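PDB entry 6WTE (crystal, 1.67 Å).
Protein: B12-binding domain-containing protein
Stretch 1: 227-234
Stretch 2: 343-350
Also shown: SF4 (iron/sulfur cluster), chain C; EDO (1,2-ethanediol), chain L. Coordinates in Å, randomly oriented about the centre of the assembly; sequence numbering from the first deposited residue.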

# COMPACT_ATOMS: atom_id res chain seq x y z
N CYS A 227 4.84 -5.70 9.93
CA CYS A 227 4.28 -4.97 11.07
C CYS A 227 3.87 -5.98 12.13
O CYS A 227 3.17 -6.94 11.82
N ALA A 228 4.29 -5.73 13.37
CA ALA A 228 3.99 -6.64 14.46
C ALA A 228 2.70 -6.32 15.19
O ALA A 228 2.31 -7.09 16.08
N TYR A 229 2.01 -5.23 14.85
CA TYR A 229 0.73 -4.94 15.49
C TYR A 229 -0.38 -5.70 14.75
O TYR A 229 -0.12 -6.56 13.90
N ARG A 230 -1.64 -5.42 15.08
CA ARG A 230 -2.74 -6.20 14.51
C ARG A 230 -3.99 -5.34 14.43
O ARG A 230 -5.08 -5.72 14.88
N CYS A 231 -3.85 -4.15 13.85
CA CYS A 231 -4.97 -3.22 13.77
C CYS A 231 -6.11 -3.83 12.96
O CYS A 231 -5.89 -4.47 11.92
N SER A 232 -7.34 -3.64 13.44
CA SER A 232 -8.45 -4.44 12.93
C SER A 232 -8.76 -4.13 11.47
O SER A 232 -9.33 -4.99 10.78
N HIS A 233 -8.38 -2.96 10.98
CA HIS A 233 -8.70 -2.54 9.62
C HIS A 233 -7.60 -2.86 8.61
O HIS A 233 -7.80 -2.62 7.42
N CYS A 234 -6.47 -3.40 9.05
CA CYS A 234 -5.23 -3.30 8.29
C CYS A 234 -4.82 -4.63 7.69
O CYS A 234 -4.75 -5.64 8.40
N SER A 343 -10.38 1.25 20.93
CA SER A 343 -10.33 -0.06 21.57
C SER A 343 -10.74 -1.15 20.58
O SER A 343 -11.75 -1.02 19.88
N GLY A 344 -9.95 -2.22 20.53
CA GLY A 344 -10.17 -3.29 19.58
C GLY A 344 -9.86 -2.97 18.14
O GLY A 344 -9.93 -3.86 17.29
N TRP A 345 -9.50 -1.72 17.84
CA TRP A 345 -9.20 -1.29 16.47
C TRP A 345 -7.71 -1.06 16.30
O TRP A 345 -7.05 -1.82 15.59
N LYS A 346 -7.15 -0.02 16.92
CA LYS A 346 -5.71 0.26 16.78
C LYS A 346 -5.01 -0.44 17.93
O LYS A 346 -4.80 0.13 19.01
N VAL A 347 -4.68 -1.72 17.73
CA VAL A 347 -4.22 -2.57 18.82
C VAL A 347 -2.97 -3.34 18.41
O VAL A 347 -2.71 -3.58 17.23
N THR A 348 -2.23 -3.78 19.43
CA THR A 348 -1.15 -4.73 19.28
C THR A 348 -1.72 -6.14 19.08
O THR A 348 -2.93 -6.36 19.09
N GLU A 349 -0.81 -7.11 18.94
CA GLU A 349 -1.21 -8.51 18.85
C GLU A 349 -1.85 -9.00 20.14
O GLU A 349 -2.63 -9.96 20.12
N LYS A 350 -1.51 -8.39 21.27
CA LYS A 350 -2.13 -8.73 22.55
C LYS A 350 -3.51 -8.12 22.71
O LYS A 350 -4.23 -8.49 23.64

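Three cysteines of stretch 1 bind the iron/sulfur cluster. C227 SG binds FE2 at 2.2 Å, while C231 SG binds FE1 and C234 SG binds FE4, each at 2.3 Å; the chi1 values are t, m and t. C227 SG also accepts from Y229 N at 3.5 Å, and a type I turn closes with C234 N to C231 O at 3.1 Å.

Against this loop stretch 2 offers alternate carbonyls. R230 N donates to V347 O at 3.0 Å and S232 N to W345 O at 2.8 Å, both nearly straight, so two backbone donors of stretch 1 and two acceptors of stretch 2 are satisfied without regular strand structure. W345 O also takes a CA-H contact from C231 CA at 3.1 Å.

The side chains fill in around these bonds. S232 (p) and H233 (p) point toward stretch 2. W345 (t) leaves its backbone sideways, but its end comes nearer and sets the indole edge toward the imidazole face, planes at 88°; H233 CE1 lies 3.6 Å from cluster S2. K346, m at all four chi angles, starts away yet brings CE within 3.6 Å of C231 SG, while its NZ is satisfied elsewhere in the structure. Y229 (m) receives T348 CG2 over one ring face, 4.1 Å from the centroid.

R230 and E349 carry the charged pair of the contact. R230 (t, p, p) sends NH2 to E349 OE2 at 2.8 Å, a salt bridge, and NH1 to O2 of an ethanediol, probably from the crystallisation liquor, at 2.7 Å. Water 2 accepts from R230 NE at 3.2 Å and lies within donating reach of Y229 O (2.6 Å) and E349 OE2 (2.9 Å). Water 1 donates to A228 O at 2.7 Å and accepts from E349 N at 2.9 Å, linking two atoms too far apart to bond directly. Water 3 pairs with S232 OG at 2.7 Å and donates to G344 O at 3.3 Å.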

# COMPACT_ATOMS: atom_id res chain seq x y z
CB CYS A 227 3.06 -4.12 10.68
SG CYS A 227 2.45 -3.13 12.10
CB ALA A 228 5.15 -6.66 15.46
CB TYR A 229 0.50 -3.43 15.55
CG TYR A 229 1.36 -2.74 16.59
CD1 TYR A 229 2.11 -3.47 17.50
CD2 TYR A 229 1.42 -1.35 16.66
CE1 TYR A 229 2.90 -2.85 18.45
CE2 TYR A 229 2.21 -0.72 17.60
CZ TYR A 229 2.95 -1.47 18.49
OH TYR A 229 3.73 -0.84 19.44
CB ARG A 230 -2.98 -7.47 15.33
CG ARG A 230 -3.82 -8.54 14.63
CD ARG A 230 -3.13 -9.09 13.39
NE ARG A 230 -1.91 -9.82 13.69
CZ ARG A 230 -1.86 -11.13 13.92
NH1 ARG A 230 -2.97 -11.85 13.89
NH2 ARG A 230 -0.70 -11.72 14.19
CB CYS A 231 -4.52 -1.89 13.16
SG CYS A 231 -3.28 -1.04 14.17
CB SER A 232 -9.69 -4.23 13.80
OG SER A 232 -10.23 -2.93 13.62
CB HIS A 233 -8.94 -1.03 9.59
CG HIS A 233 -7.69 -0.22 9.79
ND1 HIS A 233 -6.89 -0.35 10.91
CD2 HIS A 233 -7.09 0.71 9.01
CE1 HIS A 233 -5.86 0.48 10.81
NE2 HIS A 233 -5.96 1.13 9.67
CB CYS A 234 -4.11 -2.77 9.17
SG CYS A 234 -2.67 -2.38 8.20
CB SER A 343 -11.24 -0.09 22.79
OG SER A 343 -11.27 -1.38 23.37
CB TRP A 345 -10.02 -0.04 16.13
CG TRP A 345 -9.63 0.70 14.88
CD1 TRP A 345 -8.84 0.25 13.85
CD2 TRP A 345 -10.02 2.03 14.52
NE1 TRP A 345 -8.72 1.22 12.88
CE2 TRP A 345 -9.43 2.33 13.27
CE3 TRP A 345 -10.82 3.01 15.14
CZ2 TRP A 345 -9.61 3.55 12.63
CZ3 TRP A 345 -10.99 4.23 14.49
CH2 TRP A 345 -10.39 4.49 13.26
CB LYS A 346 -5.45 1.77 16.78
CG LYS A 346 -6.07 2.51 15.59
CD LYS A 346 -5.46 2.06 14.27
CE LYS A 346 -3.99 2.45 14.19
NZ LYS A 346 -3.78 3.93 14.05
CB VAL A 347 -5.29 -3.56 19.26
CG1 VAL A 347 -6.55 -2.83 19.70
CG2 VAL A 347 -5.58 -4.48 18.10
CB THR A 348 -0.24 -4.74 20.50
OG1 THR A 348 -0.92 -5.37 21.59
CG2 THR A 348 0.14 -3.32 20.91
CB GLU A 349 -0.02 -9.40 18.52
CG GLU A 349 0.18 -9.65 17.04
CD GLU A 349 1.32 -10.60 16.78
OE1 GLU A 349 1.98 -11.02 17.76
OE2 GLU A 349 1.56 -10.93 15.60
CB LYS A 350 -1.23 -8.27 23.71
CG LYS A 350 0.26 -8.50 23.50
CD LYS A 350 0.62 -9.98 23.40
CE LYS A 350 0.55 -10.65 24.77
NZ LYS A 350 1.00 -12.07 24.72
FE1 SF4 C . -1.66 -0.89 12.57
FE2 SF4 C . 0.64 -2.02 11.57
FE3 SF4 C . 0.01 0.54 10.90
FE4 SF4 C . -1.47 -1.51 9.92
S1 SF4 C . 0.72 -1.10 9.47
S2 SF4 C . -2.26 0.44 10.81
S3 SF4 C . -1.42 -2.98 11.67
S4 SF4 C . 0.48 -0.24 13.00
C1 EDO L . -6.34 -13.51 13.65
O1 EDO L . -7.56 -14.05 14.17
C2 EDO L . -6.53 -12.03 13.36
O2 EDO L . -5.58 -11.28 14.13
O HOH W 1 2.08 -6.84 18.78
O HOH W 2 1.13 -8.80 13.64
O HOH W 3 -12.40 -3.10 15.26